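Local atomic coordinates of autotransporter adhesin/invasin TibA (Escherichia coli, PDB entry 4Q1Q), a protein that mediates adhesion to and invasion of human intestinal epithelial cells, drives bacterial aggregation through intercellular self-association and enhances biofilm formation. Residues 159-164 / 178-183; 166-171 / 185-190; 196-201 / 214-219. All coordinates share one frame; numbering follows the deposited sequence.

Contact 1: 159-164 / 178-183. With 289 (D-glycero-alpha-D-manno-heptopyranose), chain P; 289 (D-glycero-alpha-D-manno-heptopyranose), chain Q; 289 (D-glycero-alpha-D-manno-heptopyranose), chain O; 289 (D-glycero-alpha-D-manno-heptopyranose), chain N.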
loop_
_atom_site.group_PDB
_atom_site.type_symbol
_atom_site.label_atom_id
_atom_site.label_comp_id
_atom_site.label_asym_id
_atom_site.label_seq_id
_atom_site.Cartn_x
_atom_site.Cartn_y
_atom_site.Cartn_z
ATOM N N GLN A 159 -5.754 -0.600 1.478
ATOM C CA GLN A 159 -4.847 -0.450 0.356
ATOM C C GLN A 159 -5.671 -0.553 -0.926
ATOM O O GLN A 159 -6.469 -1.480 -1.066
ATOM C CB GLN A 159 -3.784 -1.551 0.417
ATOM C CG GLN A 159 -2.829 -1.585 -0.758
ATOM C CD GLN A 159 -1.917 -2.791 -0.734
ATOM O OE1 GLN A 159 -2.367 -3.924 -0.919
ATOM N NE2 GLN A 159 -0.634 -2.548 -0.481
ATOM N N TYR A 160 -5.479 0.380 -1.855
ATOM C CA TYR A 160 -6.175 0.310 -3.137
ATOM C C TYR A 160 -5.154 -0.005 -4.209
ATOM O O TYR A 160 -4.332 0.852 -4.522
ATOM C CB TYR A 160 -6.885 1.622 -3.478
ATOM C CG TYR A 160 -7.971 1.950 -2.485
ATOM C CD1 TYR A 160 -7.647 2.462 -1.235
ATOM C CD2 TYR A 160 -9.304 1.668 -2.757
ATOM C CE1 TYR A 160 -8.625 2.731 -0.302
ATOM C CE2 TYR A 160 -10.285 1.914 -1.814
ATOM C CZ TYR A 160 -9.939 2.463 -0.601
ATOM O OH TYR A 160 -10.905 2.719 0.335
ATOM N N VAL A 161 -5.213 -1.211 -4.765
ATOM C CA VAL A 161 -4.379 -1.530 -5.922
ATOM C C VAL A 161 -5.207 -1.316 -7.188
ATOM O O VAL A 161 -6.089 -2.106 -7.543
ATOM C CB VAL A 161 -3.826 -2.952 -5.813
ATOM C CG1 VAL A 161 -2.795 -3.222 -6.899
ATOM C CG2 VAL A 161 -3.229 -3.157 -4.429
ATOM N N ARG A 162 -4.935 -0.206 -7.864
ATOM C CA ARG A 162 -5.755 0.212 -9.000
ATOM C C ARG A 162 -5.146 -0.225 -10.324
ATOM O O ARG A 162 -4.114 -0.908 -10.338
ATOM C CB ARG A 162 -5.977 1.729 -8.923
ATOM C CG ARG A 162 -6.763 2.100 -7.668
ATOM C CD ARG A 162 -7.690 3.279 -7.888
ATOM N NE ARG A 162 -8.686 3.391 -6.830
ATOM C CZ ARG A 162 -8.960 4.520 -6.184
ATOM N NH1 ARG A 162 -8.287 5.632 -6.456
ATOM N NH2 ARG A 162 -9.895 4.522 -5.246
ATOM N N ASP A 163 -5.791 0.150 -11.425
ATOM C CA ASP A 163 -5.359 -0.277 -12.758
ATOM C C ASP A 163 -3.858 -0.058 -12.901
ATOM O O ASP A 163 -3.386 1.031 -12.622
ATOM C CB ASP A 163 -6.153 0.473 -13.851
ATOM C CG ASP A 163 -5.932 -0.071 -15.269
ATOM O OD1 ASP A 163 -5.439 -1.210 -15.424
ATOM O OD2 ASP A 163 -6.264 0.623 -16.262
ATOM N N GLY A 164 -3.092 -1.061 -13.322
ATOM C CA GLY A 164 -1.644 -0.933 -13.447
ATOM C C GLY A 164 -0.886 -0.868 -12.128
ATOM O O GLY A 164 0.321 -0.652 -12.113
ATOM N N GLN A 178 -7.542 -5.104 1.570
ATOM C CA GLN A 178 -6.860 -4.888 0.312
ATOM C C GLN A 178 -7.903 -4.946 -0.787
ATOM O O GLN A 178 -8.663 -5.913 -0.817
ATOM C CB GLN A 178 -5.810 -5.982 0.111
ATOM C CG GLN A 178 -4.933 -5.747 -1.103
ATOM C CD GLN A 178 -3.979 -6.897 -1.393
ATOM O OE1 GLN A 178 -4.325 -8.067 -1.239
ATOM N NE2 GLN A 178 -2.754 -6.570 -1.775
ATOM N N PHE A 179 -7.966 -3.904 -1.613
ATOM C CA PHE A 179 -8.849 -3.881 -2.773
ATOM C C PHE A 179 -8.070 -3.898 -4.078
ATOM O O PHE A 179 -7.342 -2.965 -4.415
ATOM C CB PHE A 179 -9.753 -2.652 -2.807
ATOM C CG PHE A 179 -10.528 -2.457 -1.545
ATOM C CD1 PHE A 179 -11.516 -3.348 -1.193
ATOM C CD2 PHE A 179 -10.257 -1.387 -0.708
ATOM C CE1 PHE A 179 -12.238 -3.162 -0.036
ATOM C CE2 PHE A 179 -10.990 -1.189 0.441
ATOM C CZ PHE A 179 -11.976 -2.087 0.787
ATOM N N VAL A 180 -8.265 -4.962 -4.842
ATOM C CA VAL A 180 -7.536 -5.074 -6.091
ATOM C C VAL A 180 -8.579 -4.938 -7.189
ATOM O O VAL A 180 -9.494 -5.757 -7.305
ATOM C CB VAL A 180 -6.741 -6.391 -6.171
ATOM C CG1 VAL A 180 -5.761 -6.362 -7.332
ATOM C CG2 VAL A 180 -6.037 -6.669 -4.849
ATOM N N SER A 181 -8.431 -3.875 -7.973
ATOM C CA SER A 181 -9.343 -3.537 -9.047
ATOM C C SER A 181 -8.835 -4.092 -10.360
ATOM O O SER A 181 -7.728 -4.635 -10.419
ATOM C CB SER A 181 -9.469 -2.023 -9.193
ATOM O OG SER A 181 -9.912 -1.445 -7.983
ATOM N N SER A 182 -9.641 -3.877 -11.397
ATOM C CA SER A 182 -9.335 -4.332 -12.751
ATOM C C SER A 182 -8.015 -3.751 -13.211
ATOM O O SER A 182 -7.800 -2.558 -13.090
ATOM C CB SER A 182 -10.409 -3.927 -13.760
ATOM O OG SER A 182 -11.697 -4.307 -13.300
ATOM N N GLY A 183 -7.130 -4.616 -13.698
ATOM C CA GLY A 183 -5.812 -4.189 -14.137
ATOM C C GLY A 183 -4.877 -4.046 -12.949
ATOM O O GLY A 183 -3.698 -3.786 -13.151
HETATM O O7 289 P . -14.562 -1.863 -9.195
HETATM C C7 289 P . -14.782 -0.478 -9.472
HETATM C C6 289 P . -13.424 0.216 -9.444
HETATM O O6 289 P . -13.644 1.633 -9.359
HETATM C C5 289 P . -12.507 -0.314 -8.335
HETATM O O5 289 P . -11.237 0.218 -8.713
HETATM C C1 289 P . -10.171 -0.171 -7.852
HETATM C C2 289 P . -10.422 0.528 -6.522
HETATM O O2 289 P . -10.643 1.930 -6.658
HETATM C C3 289 P . -11.663 -0.118 -5.932
HETATM O O3 289 P . -11.952 0.508 -4.683
HETATM C C4 289 P . -12.841 0.038 -6.886
HETATM O O4 289 P . -13.790 -0.852 -6.302
HETATM O O7 289 Q . -11.647 -5.014 -18.433
HETATM C C7 289 Q . -12.224 -3.997 -17.604
HETATM C C6 289 Q . -13.504 -4.532 -16.973
HETATM O O6 289 Q . -14.017 -5.576 -17.799
HETATM C C5 289 Q . -13.251 -5.026 -15.551
HETATM O O5 289 Q . -13.110 -3.806 -14.819
HETATM C C1 289 Q . -12.925 -3.875 -13.406
HETATM C C2 289 Q . -14.185 -4.515 -12.847
HETATM O O2 289 Q . -15.291 -3.642 -13.095
HETATM C C3 289 Q . -14.335 -5.909 -13.465
HETATM O O3 289 Q . -15.518 -6.547 -12.973
HETATM C C4 289 Q . -14.389 -5.876 -14.988
HETATM O O4 289 Q . -14.424 -7.241 -15.418
HETATM O O7 289 O . -0.185 -0.738 -16.897
HETATM C C7 289 O . 0.195 0.211 -17.899
HETATM C C6 289 O . 0.084 1.621 -17.327
HETATM O O6 289 O . 0.279 2.578 -18.375
HETATM C C5 289 O . -1.273 1.856 -16.675
HETATM O O5 289 O . -1.603 3.456 -16.771
HETATM C C1 289 O . -2.480 3.809 -15.674
HETATM C C2 289 O . -3.745 2.948 -15.785
HETATM O O2 289 O . -4.902 3.790 -15.726
HETATM C C3 289 O . -3.777 2.126 -17.081
HETATM O O3 289 O . -4.578 2.815 -18.048
HETATM C C4 289 O . -2.408 1.811 -17.702
HETATM O O4 289 O . -2.460 0.515 -18.311
HETATM O O7 289 N . -2.462 8.840 -10.956
HETATM C C7 289 N . -3.219 8.992 -9.751
HETATM C C6 289 N . -4.084 7.761 -9.504
HETATM O O6 289 N . -5.468 8.126 -9.506
HETATM C C5 289 N . -3.860 6.624 -10.510
HETATM O O5 289 N . -4.890 5.666 -10.252
HETATM C C1 289 N . -4.551 4.421 -10.870
HETATM C C2 289 N . -4.939 4.530 -12.334
HETATM O O2 289 N . -6.356 4.712 -12.334
HETATM C C3 289 N . -4.075 5.653 -12.925
HETATM O O3 289 N . -4.621 6.047 -14.195
HETATM C C4 289 N . -3.841 6.875 -12.021
HETATM O O4 289 N . -2.537 7.366 -12.361
#

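Contact 2: 166-171 / 185-190. With 289 (D-glycero-alpha-D-manno-heptopyranose), chain R.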
loop_
_atom_site.group_PDB
_atom_site.type_symbol
_atom_site.label_atom_id
_atom_site.label_comp_id
_atom_site.label_asym_id
_atom_site.label_seq_id
_atom_site.Cartn_x
_atom_site.Cartn_y
_atom_site.Cartn_z
ATOM N N SER A 166 0.688 -2.465 -8.572
ATOM C CA SER A 166 1.129 -3.787 -8.160
ATOM C C SER A 166 1.593 -3.846 -6.713
ATOM O O SER A 166 2.378 -3.017 -6.259
ATOM C CB SER A 166 2.232 -4.280 -9.100
ATOM O OG SER A 166 2.417 -5.672 -8.923
ATOM N N ALA A 167 1.138 -4.878 -6.013
ATOM C CA ALA A 167 1.491 -5.046 -4.609
ATOM C C ALA A 167 2.100 -6.414 -4.455
ATOM O O ALA A 167 1.534 -7.390 -4.952
ATOM C CB ALA A 167 0.276 -4.948 -3.706
ATOM N N THR A 168 3.212 -6.477 -3.731
ATOM C CA THR A 168 3.816 -7.766 -3.419
ATOM C C THR A 168 4.066 -7.881 -1.904
ATOM O O THR A 168 4.316 -6.887 -1.216
ATOM C CB THR A 168 5.065 -8.026 -4.297
ATOM O OG1 THR A 168 5.501 -9.378 -4.098
ATOM C CG2 THR A 168 6.240 -7.100 -3.965
ATOM N N ASP A 169 3.875 -9.086 -1.374
ATOM C CA ASP A 169 4.238 -9.428 -0.003
ATOM C C ASP A 169 3.444 -8.560 0.946
ATOM O O ASP A 169 3.900 -8.230 2.031
ATOM C CB ASP A 169 5.732 -9.244 0.285
ATOM C CG ASP A 169 6.609 -10.102 -0.614
ATOM O OD1 ASP A 169 6.751 -11.295 -0.278
ATOM O OD2 ASP A 169 7.143 -9.594 -1.629
ATOM N N THR A 170 2.246 -8.174 0.536
ATOM C CA THR A 170 1.356 -7.466 1.437
ATOM C C THR A 170 0.944 -8.421 2.556
ATOM O O THR A 170 0.716 -9.618 2.321
ATOM C CB THR A 170 0.124 -6.961 0.646
ATOM O OG1 THR A 170 0.539 -6.225 -0.516
ATOM C CG2 THR A 170 -0.713 -6.049 1.503
ATOM N N VAL A 171 0.809 -7.866 3.757
ATOM C CA VAL A 171 0.256 -8.569 4.906
ATOM C C VAL A 171 -1.029 -7.894 5.360
ATOM O O VAL A 171 -1.052 -6.672 5.485
ATOM C CB VAL A 171 1.240 -8.572 6.091
ATOM C CG1 VAL A 171 0.720 -9.473 7.195
ATOM C CG2 VAL A 171 2.607 -9.083 5.658
ATOM N N SER A 185 -2.866 -5.790 -9.672
ATOM C CA SER A 185 -2.312 -7.089 -9.347
ATOM C C SER A 185 -1.620 -7.179 -7.982
ATOM O O SER A 185 -0.800 -6.326 -7.621
ATOM C CB SER A 185 -1.327 -7.455 -10.450
ATOM O OG SER A 185 -0.873 -8.789 -10.306
ATOM N N ALA A 186 -1.928 -8.262 -7.273
ATOM C CA ALA A 186 -1.301 -8.621 -6.007
ATOM C C ALA A 186 -0.625 -10.002 -6.029
ATOM O O ALA A 186 -1.140 -10.988 -6.562
ATOM C CB ALA A 186 -2.358 -8.585 -4.918
ATOM N N ALA A 187 0.539 -10.086 -5.394
ATOM C CA ALA A 187 1.326 -11.311 -5.332
ATOM C C ALA A 187 1.788 -11.522 -3.901
ATOM O O ALA A 187 2.128 -10.556 -3.220
ATOM C CB ALA A 187 2.493 -11.265 -6.302
ATOM N N LYS A 188 1.716 -12.771 -3.442
ATOM C CA LYS A 188 2.262 -13.207 -2.159
ATOM C C LYS A 188 1.651 -12.439 -1.002
ATOM O O LYS A 188 2.343 -12.006 -0.067
ATOM C CB LYS A 188 3.791 -13.074 -2.105
ATOM C CG LYS A 188 4.561 -13.755 -3.227
ATOM C CD LYS A 188 4.433 -15.268 -3.167
ATOM C CE LYS A 188 4.974 -15.906 -4.434
ATOM N NZ LYS A 188 4.446 -17.291 -4.546
ATOM N N THR A 189 0.338 -12.270 -1.104
ATOM C CA THR A 189 -0.435 -11.609 -0.075
ATOM C C THR A 189 -0.626 -12.659 1.011
ATOM O O THR A 189 -0.954 -13.811 0.744
ATOM C CB THR A 189 -1.797 -11.090 -0.587
ATOM O OG1 THR A 189 -1.622 -10.105 -1.617
ATOM C CG2 THR A 189 -2.568 -10.440 0.541
ATOM N N THR A 190 -0.467 -12.214 2.249
ATOM C CA THR A 190 -0.712 -13.021 3.428
ATOM C C THR A 190 -1.943 -12.463 4.132
ATOM O O THR A 190 -1.985 -11.282 4.492
ATOM C CB THR A 190 0.535 -12.988 4.334
ATOM O OG1 THR A 190 1.532 -13.830 3.740
ATOM C CG2 THR A 190 0.200 -13.460 5.743
HETATM O O7 289 R . 5.449 -7.443 -10.977
HETATM C C7 289 R . 4.139 -7.164 -10.466
HETATM C C6 289 R . 3.036 -7.540 -11.457
HETATM O O6 289 R . 3.608 -8.020 -12.683
HETATM C C5 289 R . 2.008 -8.542 -10.913
HETATM O O5 289 R . 0.994 -8.760 -11.898
HETATM C C1 289 R . -0.173 -9.309 -11.279
HETATM C C2 289 R . 0.064 -10.779 -10.931
HETATM O O2 289 R . 0.183 -11.615 -12.092
HETATM C C3 289 R . 1.293 -10.809 -10.017
HETATM O O3 289 R . 1.662 -12.186 -9.847
HETATM C C4 289 R . 2.461 -9.949 -10.519
HETATM O O4 289 R . 3.439 -9.881 -9.473
HETATM O O HOH W 1 0.530 -8.603 -2.034
#

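Contact 3: 196-201 / 214-219. With 289 (D-glycero-alpha-D-manno-heptopyranose), chain T; 289 (D-glycero-alpha-D-manno-heptopyranose), chain U; 289 (D-glycero-alpha-D-manno-heptopyranose), chain Q; 289 (D-glycero-alpha-D-manno-heptopyranose), chain P.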
loop_
_atom_site.group_PDB
_atom_site.type_symbol
_atom_site.label_atom_id
_atom_site.label_comp_id
_atom_site.label_asym_id
_atom_site.label_seq_id
_atom_site.Cartn_x
_atom_site.Cartn_y
_atom_site.Cartn_z
ATOM N N GLY A 196 -9.193 -8.983 5.042
ATOM C CA GLY A 196 -9.993 -9.147 3.824
ATOM C C GLY A 196 -9.321 -8.672 2.546
ATOM O O GLY A 196 -8.952 -7.513 2.417
HETATM N N MSE A 197 -9.155 -9.571 1.583
HETATM C CA MSE A 197 -8.658 -9.198 0.268
HETATM C C MSE A 197 -9.815 -9.266 -0.693
HETATM O O MSE A 197 -10.465 -10.302 -0.784
HETATM C CB MSE A 197 -7.560 -10.195 -0.121
HETATM C CG MSE A 197 -6.711 -9.777 -1.322
HETATM SE SE MSE A 197 -5.660 -11.320 -1.983
HETATM C CE MSE A 197 -4.464 -10.345 -3.207
ATOM N N TYR A 198 -10.054 -8.216 -1.467
ATOM C CA TYR A 198 -11.194 -8.206 -2.390
ATOM C C TYR A 198 -10.716 -8.067 -3.828
ATOM O O TYR A 198 -10.060 -7.095 -4.183
ATOM C CB TYR A 198 -12.178 -7.062 -2.099
ATOM C CG TYR A 198 -12.855 -7.090 -0.749
ATOM C CD1 TYR A 198 -12.134 -6.842 0.415
ATOM C CD2 TYR A 198 -14.220 -7.336 -0.622
ATOM C CE1 TYR A 198 -12.737 -6.856 1.665
ATOM C CE2 TYR A 198 -14.830 -7.378 0.624
ATOM C CZ TYR A 198 -14.083 -7.132 1.765
ATOM O OH TYR A 198 -14.634 -7.188 3.022
ATOM N N LEU A 199 -11.070 -9.020 -4.679
ATOM C CA LEU A 199 -10.676 -8.935 -6.077
ATOM C C LEU A 199 -11.859 -8.372 -6.862
ATOM O O LEU A 199 -12.788 -9.104 -7.203
ATOM C CB LEU A 199 -10.222 -10.312 -6.565
ATOM C CG LEU A 199 -9.130 -11.005 -5.744
ATOM C CD1 LEU A 199 -8.631 -12.252 -6.468
ATOM C CD2 LEU A 199 -7.959 -10.081 -5.443
ATOM N N TYR A 200 -11.845 -7.061 -7.082
ATOM C CA TYR A 200 -12.932 -6.369 -7.764
ATOM C C TYR A 200 -12.565 -6.229 -9.226
ATOM O O TYR A 200 -12.379 -5.132 -9.742
ATOM C CB TYR A 200 -13.153 -4.978 -7.190
ATOM C CG TYR A 200 -13.779 -4.929 -5.823
ATOM C CD1 TYR A 200 -14.788 -5.802 -5.457
ATOM C CD2 TYR A 200 -13.397 -3.943 -4.920
ATOM C CE1 TYR A 200 -15.376 -5.719 -4.209
ATOM C CE2 TYR A 200 -13.990 -3.837 -3.677
ATOM C CZ TYR A 200 -14.986 -4.723 -3.333
ATOM O OH TYR A 200 -15.568 -4.640 -2.092
ATOM N N GLY A 201 -12.392 -7.381 -9.855
ATOM C CA GLY A 201 -11.831 -7.416 -11.182
ATOM C C GLY A 201 -10.339 -7.630 -11.238
ATOM O O GLY A 201 -9.830 -7.831 -12.335
ATOM N N ARG A 214 -9.888 -13.888 4.964
ATOM C CA ARG A 214 -10.801 -14.155 3.846
ATOM C C ARG A 214 -10.357 -13.488 2.542
ATOM O O ARG A 214 -9.920 -12.337 2.529
ATOM C CB ARG A 214 -12.221 -13.687 4.193
ATOM C CG ARG A 214 -13.053 -14.613 5.079
ATOM C CD ARG A 214 -12.848 -14.384 6.567
ATOM N NE ARG A 214 -13.658 -15.252 7.426
ATOM C CZ ARG A 214 -13.319 -16.464 7.862
ATOM N NH1 ARG A 214 -12.186 -17.054 7.498
ATOM N NH2 ARG A 214 -14.159 -17.128 8.650
ATOM N N GLN A 215 -10.494 -14.218 1.439
ATOM C CA GLN A 215 -10.338 -13.638 0.115
ATOM C C GLN A 215 -11.694 -13.728 -0.570
ATOM O O GLN A 215 -12.311 -14.785 -0.586
ATOM C CB GLN A 215 -9.310 -14.394 -0.716
ATOM C CG GLN A 215 -9.062 -13.818 -2.105
ATOM C CD GLN A 215 -8.131 -14.719 -2.896
ATOM O OE1 GLN A 215 -8.506 -15.828 -3.283
ATOM N NE2 GLN A 215 -6.919 -14.234 -3.172
ATOM N N TYR A 216 -12.103 -12.618 -1.174
ATOM C CA TYR A 216 -13.379 -12.529 -1.860
ATOM C C TYR A 216 -13.159 -12.275 -3.340
ATOM O O TYR A 216 -12.647 -11.226 -3.704
ATOM C CB TYR A 216 -14.176 -11.374 -1.260
ATOM C CG TYR A 216 -14.345 -11.418 0.241
ATOM C CD1 TYR A 216 -15.321 -12.205 0.843
ATOM C CD2 TYR A 216 -13.560 -10.613 1.051
ATOM C CE1 TYR A 216 -15.495 -12.221 2.220
ATOM C CE2 TYR A 216 -13.732 -10.609 2.422
ATOM C CZ TYR A 216 -14.678 -11.427 2.997
ATOM O OH TYR A 216 -14.755 -11.409 4.363
ATOM N N VAL A 217 -13.521 -13.234 -4.185
ATOM C CA VAL A 217 -13.266 -13.090 -5.608
ATOM C C VAL A 217 -14.573 -12.714 -6.303
ATOM O O VAL A 217 -15.481 -13.520 -6.459
ATOM C CB VAL A 217 -12.654 -14.377 -6.190
ATOM C CG1 VAL A 217 -12.231 -14.188 -7.636
ATOM C CG2 VAL A 217 -11.452 -14.770 -5.337
ATOM N N SER A 218 -14.649 -11.485 -6.787
ATOM C CA SER A 218 -15.876 -11.046 -7.428
ATOM C C SER A 218 -15.651 -10.942 -8.923
ATOM O O SER A 218 -14.590 -11.301 -9.443
ATOM C CB SER A 218 -16.321 -9.709 -6.858
ATOM O OG SER A 218 -16.759 -9.916 -5.533
ATOM N N SER A 219 -16.730 -10.532 -9.582
ATOM C CA SER A 219 -16.838 -10.489 -11.029
ATOM C C SER A 219 -15.605 -9.923 -11.722
ATOM O O SER A 219 -15.153 -8.801 -11.461
ATOM C CB SER A 219 -18.084 -9.686 -11.415
ATOM O OG SER A 219 -18.324 -9.796 -12.810
HETATM O O7 289 T . -19.717 -6.183 -8.312
HETATM C C7 289 T . -18.663 -6.942 -7.711
HETATM C C6 289 T . -18.747 -6.733 -6.206
HETATM O O6 289 T . -19.986 -6.107 -5.868
HETATM C C5 289 T . -18.631 -8.040 -5.436
HETATM O O5 289 T . -17.307 -7.927 -4.919
HETATM C C1 289 T . -16.797 -9.165 -4.471
HETATM C C2 289 T . -17.635 -9.548 -3.265
HETATM O O2 289 T . -17.354 -8.609 -2.224
HETATM C C3 289 T . -19.116 -9.602 -3.632
HETATM O O3 289 T . -19.902 -9.903 -2.469
HETATM C C4 289 T . -19.558 -8.291 -4.254
HETATM O O4 289 T . -20.937 -8.463 -4.598
HETATM O O7 289 U . -20.153 -4.081 -13.520
HETATM C C7 289 U . -19.774 -5.405 -13.145
HETATM C C6 289 U . -18.668 -5.853 -14.096
HETATM O O6 289 U . -17.414 -5.240 -13.799
HETATM C C5 289 U . -18.360 -7.336 -14.017
HETATM O O5 289 U . -19.377 -7.991 -13.258
HETATM C C1 289 U . -19.405 -9.409 -13.435
HETATM C C2 289 U . -19.663 -9.685 -14.910
HETATM O O2 289 U . -20.814 -8.960 -15.360
HETATM C C3 289 U . -18.359 -9.279 -15.587
HETATM O O3 289 U . -18.251 -9.589 -16.978
HETATM C C4 289 U . -18.232 -7.776 -15.466
HETATM O O4 289 U . -16.945 -7.411 -15.968
HETATM O O7 289 Q . -11.647 -5.014 -18.433
HETATM C C7 289 Q . -12.224 -3.997 -17.604
HETATM C C6 289 Q . -13.504 -4.532 -16.973
HETATM O O6 289 Q . -14.017 -5.576 -17.799
HETATM C C5 289 Q . -13.251 -5.026 -15.551
HETATM O O5 289 Q . -13.110 -3.806 -14.819
HETATM C C1 289 Q . -12.925 -3.875 -13.406
HETATM C C2 289 Q . -14.185 -4.515 -12.847
HETATM O O2 289 Q . -15.291 -3.642 -13.095
HETATM C C3 289 Q . -14.335 -5.909 -13.465
HETATM O O3 289 Q . -15.518 -6.547 -12.973
HETATM C C4 289 Q . -14.389 -5.876 -14.988
HETATM O O4 289 Q . -14.424 -7.241 -15.418
HETATM O O7 289 P . -14.562 -1.863 -9.195
HETATM C C7 289 P . -14.782 -0.478 -9.472
HETATM C C6 289 P . -13.424 0.216 -9.444
HETATM O O6 289 P . -13.644 1.633 -9.359
HETATM C C5 289 P . -12.507 -0.314 -8.335
HETATM O O5 289 P . -11.237 0.218 -8.713
HETATM C C1 289 P . -10.171 -0.171 -7.852
HETATM C C2 289 P . -10.422 0.528 -6.522
HETATM O O2 289 P . -10.643 1.930 -6.658
HETATM C C3 289 P . -11.663 -0.118 -5.932
HETATM O O3 289 P . -11.952 0.508 -4.683
HETATM C C4 289 P . -12.841 0.038 -6.886
HETATM O O4 289 P . -13.790 -0.852 -6.302
#

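Contact 1: 159-164 / 178-183
Gln159 and Gln178 lie side by side on neighbouring turns of a parallel beta-helix, the passenger fold of this autotransporter, and point the same way from strands that pair in parallel. CG anti to the backbone N (chi1 175° in Gln159) starts each extended chain in the same direction, and the amide planes end 28° apart. Gln178 NE2 donates to Gln159 OE1 at 2.8 Å, with a moderate bend at the hydrogen; Gln159 NE2 passes the chain of amides on to Gln140. On this inward face Val161 CB lies 4.2 Å from Val180 CG1.

On the other face the Tyr160 and Phe179 rings also run alongside each other, their planes 40° apart. Phe179 CD2 sits over one face of Tyr160, toward the rim, 3.5 Å from Tyr160 CE2. Past the rings, Ser181 OG is bonded covalently to C1 of a heptose. The Arg162 guanidinium lies with its edge at O2 of that sugar, NE implausibly close in the model and the NH2 bond weak. Beyond the strands, Gly164 N reaches Gly183 O from above the carbonyl plane.

The chemistry is thus split by face: an amide hydrogen bond beside valines inside, aromatic rings and a covalently attached heptose outside, where Arg162 may bridge successive coils through the sugar.

Contact 2: 166-171 / 185-190
Ala187 O is gripped from two sources, the backbone N of Asp169 at 2.9 Å and a water that donates to it at 2.8 Å. This happens at a corner of the right-handed parallel beta-helix, where strands 166-168 and 185-187 of successive coils turn in step. The same water accepts from Thr170 N and hydrogen-bonds to Thr189 OG1 at 2.7 Å, so one molecule links both coils where the strands give out.

Before the corner the pairing is regular: Ala167 N donates to Ser185 O and Ala187 N to Ala167 O. The register is kept through the corner, and direct backbone bonding resumes with Thr190 N to Thr170 O. Asp169 and Lys188, at the bend itself, both have positive phi. Their side chains run side by side, with Asp169 OD1 3.9 Å from Lys188 CB, but the end of the lysine leads away. The carboxylate is instead met by its own neighbour: Thr168 OG1, anti to the backbone N (chi1 -171°), donates to Asp169 OD2 from above the carboxylate plane.

Ala167 and Ala186 point to the inner face, against Gln178 of strand 177-181, on another wall of the helix. Ser166, Thr168, Ser185 and Ala187 occupy the other face, where Ser185 carries a heptose. The sugar's O4 lies 3.6 Å from Ala187 CB, two residues further along the same strand.

Contact 3: 196-201 / 214-219
Tyr198 and Tyr216 form an offset stack, centroids 4.6 Å apart and planes inclined by 30°, with Tyr216 CD2 set over the centre of the Tyr198 ring. Both tyrosines have CG anti to the carbonyl carbon, beside the backbone N (chi1 -62° in Tyr198), and they leave their parallel strands side by side. Close as the stack is, this face is partly exposed.

The opposite face, with Met197, Leu199, Gln215 and Val217, is buried. Leu199 CD1 meets Val217 CG2 at 3.9 Å, and SE of Met197, a selenomethionine, lies 3.4 Å from Gln215 NE2, while Gln215 OE1 is hydrogen-bonded to Gln234 NE2. Four backbone bonds, ending with Ser218 N to Leu199 O, hold the strands in register.

From Tyr200 on, by contrast, the backbones draw apart and sugars line the widening end. Ser218 and Ser219 each carry a heptose through OG, and O5 of the Ser218 sugar lies at the edge of the partly exposed Tyr200 ring. Ser219 O accepts from O3 of the heptose on Ser182, at 2.7 Å.

Strand 177-181 flanks strand 196-200 on its other side, with Phe179 next to Tyr198, and strands 203-209 and 222-224 contribute Ala204 and Ala223 to the packing beneath.

Contacts 1 and 2 alternate along the chain: strand 158-161 is followed by 166-168, and 177-181 by 185-187, so they join the same two coils on different walls of the beta-helix, with centres about 11 Å apart. Contact 3 comes later in sequence, on the wall of contact 1; strands 177-181 and 196-200 are neighbours there, and its centre is about 11 Å from contact 1 and 13 Å from contact 2. Inside, Met197 reaches Ala186 and Thr189 of contact 2. Outside, heptoses on Ser181 and Ser182 touch both contacts 1 and 3. Within this fragment of the passenger domain, repeating coils build a rod with a continuous core and a sugar-bearing edge.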